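Local coordinates for methyl-coenzyme M reductase gamma subunit (Methermicoccus shengliensis DSM 18856, PDB 7NKG), which forms part of methyl-coenzyme M reductase, lining the factor 430 pocket of the enzyme that makes methane from methyl-coenzyme M and coenzyme B, at residues C[85-90]-C[154-159]; C[183-188]-C[198-203]. One frame throughout, in Å; residues are numbered along the deposited sequence.

Contact 1 (C[85-90]-C[154-159]). With F43 (factor 430), chain V.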
loop_
_atom_site.group_PDB
_atom_site.type_symbol
_atom_site.label_atom_id
_atom_site.label_comp_id
_atom_site.label_asym_id
_atom_site.label_seq_id
_atom_site.Cartn_x
_atom_site.Cartn_y
_atom_site.Cartn_z
ATOM N N TYR C 85 -25.989 -5.303 -29.318
ATOM C CA TYR C 85 -24.858 -6.032 -29.867
ATOM C C TYR C 85 -25.212 -7.230 -30.753
ATOM O O TYR C 85 -26.320 -7.768 -30.687
ATOM C CB TYR C 85 -23.996 -6.479 -28.688
ATOM C CG TYR C 85 -24.625 -7.619 -27.938
ATOM C CD1 TYR C 85 -25.563 -7.388 -26.945
ATOM C CD2 TYR C 85 -24.349 -8.930 -28.279
ATOM C CE1 TYR C 85 -26.266 -8.434 -26.369
ATOM C CE2 TYR C 85 -25.007 -9.978 -27.678
ATOM C CZ TYR C 85 -26.031 -9.729 -26.794
ATOM O OH TYR C 85 -26.593 -10.807 -26.169
ATOM N N VAL C 86 -24.215 -7.654 -31.551
ATOM C CA VAL C 86 -24.253 -8.844 -32.398
ATOM C C VAL C 86 -22.928 -9.548 -32.090
ATOM O O VAL C 86 -21.876 -8.944 -32.314
ATOM C CB VAL C 86 -24.359 -8.484 -33.900
ATOM C CG1 VAL C 86 -24.187 -9.727 -34.774
ATOM C CG2 VAL C 86 -25.692 -7.800 -34.198
ATOM N N GLN C 87 -22.964 -10.762 -31.521
ATOM C CA GLN C 87 -21.736 -11.477 -31.171
ATOM C C GLN C 87 -21.693 -12.824 -31.869
ATOM O O GLN C 87 -22.651 -13.590 -31.778
ATOM C CB GLN C 87 -21.593 -11.647 -29.655
ATOM C CG GLN C 87 -20.311 -12.369 -29.263
ATOM C CD GLN C 87 -19.936 -12.102 -27.833
ATOM O OE1 GLN C 87 -19.280 -11.105 -27.524
ATOM N NE2 GLN C 87 -20.349 -12.978 -26.915
ATOM N N TRP C 88 -20.552 -13.126 -32.514
ATOM C CA TRP C 88 -20.326 -14.344 -33.281
ATOM C C TRP C 88 -19.179 -15.185 -32.730
ATOM O O TRP C 88 -18.174 -14.634 -32.290
ATOM C CB TRP C 88 -19.944 -13.977 -34.722
ATOM C CG TRP C 88 -21.122 -13.675 -35.596
ATOM C CD1 TRP C 88 -21.585 -12.445 -35.963
ATOM C CD2 TRP C 88 -21.997 -14.634 -36.202
ATOM N NE1 TRP C 88 -22.707 -12.579 -36.750
ATOM C CE2 TRP C 88 -22.976 -13.917 -36.921
ATOM C CE3 TRP C 88 -22.037 -16.037 -36.220
ATOM C CZ2 TRP C 88 -23.983 -14.552 -37.648
ATOM C CZ3 TRP C 88 -23.053 -16.664 -36.912
ATOM C CH2 TRP C 88 -24.007 -15.924 -37.627
ATOM N N THR C 89 -19.321 -16.503 -32.819
ATOM C CA THR C 89 -18.274 -17.477 -32.523
ATOM C C THR C 89 -18.045 -18.203 -33.841
ATOM O O THR C 89 -19.014 -18.577 -34.512
ATOM C CB THR C 89 -18.680 -18.425 -31.413
ATOM O OG1 THR C 89 -18.839 -17.663 -30.212
ATOM C CG2 THR C 89 -17.651 -19.535 -31.184
ATOM N N ASP C 90 -16.773 -18.386 -34.226
ATOM C CA ASP C 90 -16.441 -18.992 -35.522
ATOM C C ASP C 90 -15.459 -20.144 -35.349
ATOM O O ASP C 90 -14.391 -19.948 -34.770
ATOM C CB ASP C 90 -15.819 -17.916 -36.422
ATOM C CG ASP C 90 -16.813 -16.831 -36.772
ATOM O OD1 ASP C 90 -17.740 -17.117 -37.547
ATOM O OD2 ASP C 90 -16.659 -15.694 -36.265
ATOM N N ALA C 154 -23.404 -15.223 -25.022
ATOM C CA ALA C 154 -22.939 -15.789 -23.749
ATOM C C ALA C 154 -22.697 -17.307 -23.930
ATOM O O ALA C 154 -23.348 -17.940 -24.770
ATOM C CB ALA C 154 -23.969 -15.554 -22.658
ATOM N N THR C 155 -21.799 -17.901 -23.127
ATOM C CA THR C 155 -21.459 -19.334 -23.194
ATOM C C THR C 155 -20.980 -19.665 -24.624
ATOM O O THR C 155 -21.586 -20.444 -25.348
ATOM C CB THR C 155 -22.639 -20.198 -22.720
ATOM O OG1 THR C 155 -23.174 -19.649 -21.516
ATOM C CG2 THR C 155 -22.234 -21.642 -22.525
ATOM N N VAL C 156 -19.890 -19.022 -25.006
ATOM C CA VAL C 156 -19.394 -19.033 -26.372
ATOM C C VAL C 156 -18.567 -20.263 -26.749
ATOM O O VAL C 156 -18.378 -20.492 -27.942
ATOM C CB VAL C 156 -18.606 -17.722 -26.664
ATOM C CG1 VAL C 156 -19.466 -16.496 -26.333
ATOM C CG2 VAL C 156 -17.268 -17.680 -25.913
ATOM N N HIS C 157 -18.060 -21.027 -25.763
ATOM C CA HIS C 157 -17.174 -22.185 -25.958
ATOM C C HIS C 157 -17.471 -23.014 -27.216
ATOM O O HIS C 157 -18.620 -23.409 -27.424
ATOM C CB HIS C 157 -17.255 -23.115 -24.736
ATOM C CG HIS C 157 -16.154 -24.127 -24.663
ATOM N ND1 HIS C 157 -14.847 -23.750 -24.416
ATOM C CD2 HIS C 157 -16.210 -25.479 -24.730
ATOM C CE1 HIS C 157 -14.141 -24.876 -24.391
ATOM N NE2 HIS C 157 -14.920 -25.943 -24.560
ATOM N N GLY C 158 -16.466 -23.233 -28.046
ATOM C CA GLY C 158 -16.641 -24.034 -29.250
ATOM C C GLY C 158 -15.710 -23.721 -30.408
ATOM O O GLY C 158 -15.471 -24.606 -31.231
ATOM N N HIS C 159 -15.162 -22.483 -30.499
ATOM C CA HIS C 159 -14.313 -22.122 -31.643
ATOM C C HIS C 159 -13.152 -23.098 -31.874
ATOM O O HIS C 159 -12.839 -23.437 -33.006
ATOM C CB HIS C 159 -13.802 -20.663 -31.560
ATOM C CG HIS C 159 -12.580 -20.461 -30.714
ATOM N ND1 HIS C 159 -12.642 -20.521 -29.330
ATOM C CD2 HIS C 159 -11.292 -20.244 -31.081
ATOM C CE1 HIS C 159 -11.410 -20.274 -28.899
ATOM N NE2 HIS C 159 -10.559 -20.120 -29.915
HETATM NI NI F43 V . -13.197 -15.751 -19.270
HETATM N NA F43 V . -13.700 -15.535 -17.266
HETATM C CHA F43 V . -11.674 -16.619 -16.535
HETATM C C1A F43 V . -13.065 -16.086 -16.323
HETATM C C2A F43 V . -13.863 -16.207 -15.032
HETATM C C3A F43 V . -15.282 -15.868 -15.534
HETATM C C4A F43 V . -14.916 -14.908 -16.700
HETATM C C5A F43 V . -13.432 -15.123 -14.016
HETATM C C6A F43 V . -14.193 -15.214 -12.694
HETATM O O7A F43 V . -13.924 -16.058 -11.840
HETATM N N8A F43 V . -15.087 -14.329 -12.484
HETATM C C9A F43 V . -13.656 -17.598 -14.419
HETATM C CAA F43 V . -16.149 -17.082 -15.975
HETATM C CBA F43 V . -16.741 -17.841 -14.787
HETATM C CCA F43 V . -18.125 -18.348 -15.058
HETATM O ODA F43 V . -18.330 -19.093 -16.051
HETATM O OEA F43 V . -19.021 -18.022 -14.234
HETATM N NB F43 V . -14.683 -14.392 -19.744
HETATM C CHB F43 V . -16.004 -14.684 -17.747
HETATM C C1B F43 V . -15.539 -13.660 -18.783
HETATM C C2B F43 V . -16.688 -13.053 -19.650
HETATM C C3B F43 V . -16.598 -13.805 -20.982
HETATM C C4B F43 V . -15.188 -14.323 -20.925
HETATM N N5B F43 V . -14.971 -12.464 -18.160
HETATM C C6B F43 V . -15.424 -11.327 -18.667
HETATM O O7B F43 V . -15.193 -10.196 -18.243
HETATM C C8B F43 V . -16.270 -11.593 -19.873
HETATM C C9B F43 V . -18.092 -12.993 -18.999
HETATM C CAB F43 V . -17.588 -14.989 -21.078
HETATM C CBB F43 V . -17.467 -15.817 -22.357
HETATM C CCB F43 V . -18.731 -16.621 -22.550
HETATM O ODB F43 V . -18.678 -17.872 -22.645
HETATM O OEB F43 V . -19.829 -16.011 -22.651
HETATM N NC F43 V . -12.865 -16.239 -21.245
HETATM C CHC F43 V . -14.536 -14.793 -22.167
HETATM C C1C F43 V . -13.533 -15.683 -22.269
HETATM C C2C F43 V . -13.026 -16.103 -23.613
HETATM C C3C F43 V . -12.216 -17.346 -23.224
HETATM C C4C F43 V . -12.015 -17.190 -21.729
HETATM C C5C F43 V . -12.103 -14.987 -24.113
HETATM C C6C F43 V . -11.681 -15.327 -25.540
HETATM O O7C F43 V . -12.562 -15.593 -26.377
HETATM O O8C F43 V . -10.466 -15.321 -25.858
HETATM C C8C F43 V . -12.988 -18.649 -23.495
HETATM C C9C F43 V . -13.166 -18.921 -24.994
HETATM C CAC F43 V . -13.619 -20.346 -25.297
HETATM O OBC F43 V . -13.624 -20.708 -26.500
HETATM O OCC F43 V . -13.968 -21.122 -24.371
HETATM N ND F43 V . -11.962 -17.324 -18.817
HETATM C CHD F43 V . -11.144 -17.948 -21.002
HETATM C C5D F43 V . -9.309 -19.666 -19.485
HETATM C C6D F43 V . -9.371 -19.909 -20.987
HETATM C C7D F43 V . -10.038 -18.730 -21.655
HETATM O O8D F43 V . -9.654 -18.501 -22.781
HETATM C C9D F43 V . -10.809 -19.836 -16.434
HETATM C CAD F43 V . -9.531 -20.631 -16.204
HETATM O OBD F43 V . -9.610 -21.831 -15.812
HETATM O OCD F43 V . -8.393 -20.127 -16.416
HETATM C C1D F43 V . -11.272 -18.092 -19.662
HETATM C C2D F43 V . -10.686 -19.278 -18.931
HETATM C C3D F43 V . -10.663 -18.763 -17.497
HETATM C C4D F43 V . -11.864 -17.824 -17.447
#
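T89 and Q87 meet V156 and H159 in a buried van der Waals contact that lays the cofactor-binding loop 154-159 against sheet strand 83-90. T89 has the largest share: CG2 lies 3.5 Å from V156 O and also approaches the backbone N of H159, while OG1 sits 3.6 Å from V156 CB. That hydroxyl is hydrogen-bonded to G120 O. An alanine here would lack OG1 and CG2, which would probably leave G120 O without this partner and open a gap beside V156 and H159. The Q87 side chain crosses that of V156 at about a right angle, with NE2 3.7 Å from CG1; its amide is fixed from both ends, NE2 by R152 O and OE1 by R121 NE.

Beyond this interface the loop grips factor 430. T155 N (2.8 Å to OEB of factor 430) and V156 N (2.9 Å to ODB of factor 430) each take one oxygen of one carboxylate. A second carboxylate is held between two imidazole edges: H157 ND1 makes a nearly straight bond to OCC of factor 430 (2.8 Å, 169°), and H159 ND1 a weak one to OBC of the same group. H159 CB lies 3.3 Å from D90 O; chi1 of 83° sets CG between the backbone N and the carbonyl carbon. The NE2 atoms of both histidines bind basic side chains of another protein chain.

Strand 83-90 runs between strands 122-127 and 149-151, and its V86 and W88 pack on helix 128-140.

Contact 2 (C[183-188]-C[198-203]); sequences IIMDKD and VDLGKP
I183, M185 and L200 form the apolar centre of this antiparallel hairpin pairing. I183 CG2 lies 4.1 Å from L200 CB, and L200 CD1 comes within 4.0 Å of M185 CB. With its CG anti to the backbone N (chi1 -174°), the extended M185 chain leads away from strand 193-201 and touches I40 of helix 34-41, where V198 packs too. Farther out, I183 CG1 reaches P203 CG at 4.2 Å, and P146 covers both I183 and L200.

Backbone bonds join the strands around this centre. M185 and V198 pair through both amides, M185 N to V198 O being nearly straight (2.9 Å, 173°). L200 N donates to I183 O at 2.8 Å, and I183 N to G201 O. On the face opposite M185, the CD1 of I184 rests 4.1 Å from D199 CA.

The polar edge is D199, whose OD1 accepts from G201 N (2.9 Å) in an Asx turn and also from T182 OG1. This one oxygen therefore links T182, at the start of strand 182-187, to the backbone of G201. The chemistry is divided: main-chain bonds set the register, apolar side chains tie the hairpin to P146 and helix 34-41, and one aspartate oxygen collects the two polar bonds from T182 and G201.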
loop_
_atom_site.group_PDB
_atom_site.type_symbol
_atom_site.label_atom_id
_atom_site.label_comp_id
_atom_site.label_asym_id
_atom_site.label_seq_id
_atom_site.Cartn_x
_atom_site.Cartn_y
_atom_site.Cartn_z
ATOM N N ILE C 183 -29.963 -25.651 -41.107
ATOM C CA ILE C 183 -29.601 -25.164 -39.777
ATOM C C ILE C 183 -30.789 -24.412 -39.225
ATOM O O ILE C 183 -31.250 -23.440 -39.836
ATOM C CB ILE C 183 -28.330 -24.290 -39.779
ATOM C CG1 ILE C 183 -27.096 -25.156 -40.191
ATOM C CG2 ILE C 183 -28.148 -23.606 -38.384
ATOM C CD1 ILE C 183 -26.522 -26.134 -39.094
ATOM N N ILE C 184 -31.242 -24.823 -38.041
ATOM C CA ILE C 184 -32.352 -24.185 -37.356
ATOM C C ILE C 184 -31.816 -23.517 -36.116
ATOM O O ILE C 184 -31.171 -24.181 -35.312
ATOM C CB ILE C 184 -33.428 -25.248 -36.955
ATOM C CG1 ILE C 184 -34.115 -25.860 -38.208
ATOM C CG2 ILE C 184 -34.463 -24.674 -35.957
ATOM C CD1 ILE C 184 -34.876 -24.915 -39.103
ATOM N N MET C 185 -32.161 -22.241 -35.914
ATOM C CA MET C 185 -31.849 -21.510 -34.707
ATOM C C MET C 185 -33.210 -21.222 -34.036
ATOM O O MET C 185 -34.043 -20.538 -34.619
ATOM C CB MET C 185 -31.137 -20.197 -35.038
ATOM C CG MET C 185 -30.678 -19.486 -33.808
ATOM S SD MET C 185 -29.609 -18.087 -34.149
ATOM C CE MET C 185 -29.125 -17.706 -32.453
ATOM N N ASP C 186 -33.454 -21.799 -32.852
ATOM C CA ASP C 186 -34.734 -21.643 -32.148
ATOM C C ASP C 186 -34.579 -21.064 -30.721
ATOM O O ASP C 186 -35.468 -21.220 -29.889
ATOM C CB ASP C 186 -35.509 -22.972 -32.153
ATOM C CG ASP C 186 -34.791 -24.135 -31.506
ATOM O OD1 ASP C 186 -33.734 -23.903 -30.867
ATOM O OD2 ASP C 186 -35.279 -25.282 -31.644
ATOM N N LYS C 187 -33.446 -20.399 -30.462
ATOM C CA LYS C 187 -33.173 -19.671 -29.229
ATOM C C LYS C 187 -32.463 -18.383 -29.657
ATOM O O LYS C 187 -31.825 -18.360 -30.724
ATOM C CB LYS C 187 -32.264 -20.467 -28.306
ATOM C CG LYS C 187 -32.693 -21.910 -28.073
ATOM C CD LYS C 187 -31.935 -22.514 -26.914
ATOM C CE LYS C 187 -32.279 -23.979 -26.799
ATOM N NZ LYS C 187 -31.505 -24.647 -25.736
ATOM N N ASP C 188 -32.577 -17.311 -28.868
ATOM C CA ASP C 188 -31.859 -16.078 -29.206
ATOM C C ASP C 188 -30.347 -16.243 -28.905
ATOM O O ASP C 188 -29.924 -17.279 -28.378
ATOM C CB ASP C 188 -32.480 -14.835 -28.540
ATOM C CG ASP C 188 -32.315 -14.731 -27.045
ATOM O OD1 ASP C 188 -31.442 -15.425 -26.495
ATOM O OD2 ASP C 188 -33.075 -13.952 -26.423
ATOM N N VAL C 198 -36.017 -20.320 -36.699
ATOM C CA VAL C 198 -35.431 -19.481 -37.734
ATOM C C VAL C 198 -34.549 -20.387 -38.587
ATOM O O VAL C 198 -33.674 -21.085 -38.062
ATOM C CB VAL C 198 -34.669 -18.261 -37.170
ATOM C CG1 VAL C 198 -33.954 -17.505 -38.288
ATOM C CG2 VAL C 198 -35.630 -17.335 -36.430
ATOM N N ASP C 199 -34.805 -20.407 -39.890
ATOM C CA ASP C 199 -34.071 -21.241 -40.829
ATOM C C ASP C 199 -32.872 -20.475 -41.391
ATOM O O ASP C 199 -33.045 -19.565 -42.209
ATOM C CB ASP C 199 -35.012 -21.690 -41.958
ATOM C CG ASP C 199 -34.433 -22.720 -42.908
ATOM O OD1 ASP C 199 -33.210 -22.986 -42.827
ATOM O OD2 ASP C 199 -35.198 -23.251 -43.737
ATOM N N LEU C 200 -31.661 -20.851 -40.954
ATOM C CA LEU C 200 -30.423 -20.247 -41.447
ATOM C C LEU C 200 -29.836 -20.949 -42.687
ATOM O O LEU C 200 -28.756 -20.571 -43.133
ATOM C CB LEU C 200 -29.383 -20.171 -40.320
ATOM C CG LEU C 200 -29.803 -19.429 -39.042
ATOM C CD1 LEU C 200 -28.648 -19.405 -38.043
ATOM C CD2 LEU C 200 -30.271 -17.999 -39.327
ATOM N N GLY C 201 -30.552 -21.905 -43.264
ATOM C CA GLY C 201 -30.140 -22.527 -44.506
ATOM C C GLY C 201 -29.081 -23.579 -44.366
ATOM O O GLY C 201 -28.730 -24.003 -43.261
ATOM N N LYS C 202 -28.567 -23.994 -45.510
ATOM C CA LYS C 202 -27.636 -25.093 -45.555
ATOM C C LYS C 202 -26.236 -24.729 -45.066
ATOM O O LYS C 202 -25.782 -23.601 -45.298
ATOM C CB LYS C 202 -27.534 -25.652 -46.983
ATOM C CG LYS C 202 -26.816 -24.739 -47.981
ATOM C CD LYS C 202 -27.092 -25.122 -49.431
ATOM C CE LYS C 202 -26.502 -24.121 -50.407
ATOM N NZ LYS C 202 -27.239 -22.829 -50.491
ATOM N N PRO C 203 -25.486 -25.686 -44.486
ATOM C CA PRO C 203 -24.078 -25.405 -44.181
ATOM C C PRO C 203 -23.243 -25.374 -45.458
ATOM O O PRO C 203 -23.623 -25.972 -46.474
ATOM C CB PRO C 203 -23.633 -26.643 -43.394
ATOM C CG PRO C 203 -24.888 -27.352 -43.008
ATOM C CD PRO C 203 -25.820 -27.081 -44.140
#

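Contact 1 closes before contact 2 opens along the chain, and their centres lie 15 Å apart; the nearest atoms are about 6 Å from each other without touching. Their strands belong to different sheets: 85-90 to the four-stranded antiparallel sheet, 183-188 and 198-203 to the three-stranded one, while 154-159 is the loop after strand 149-151. Among the residues that bridge them, Q189, directly after 183-188, hydrogen-bonds Y85 O and Q87 N, and R175, whose backbone pairs with D186, binds the carbonyls of A154 and T155. The hairpin is thus consistent with a second layer behind the cofactor-binding loop: contact 1 touches factor 430 directly, whereas the side chain of M185 is about 14 Å from it.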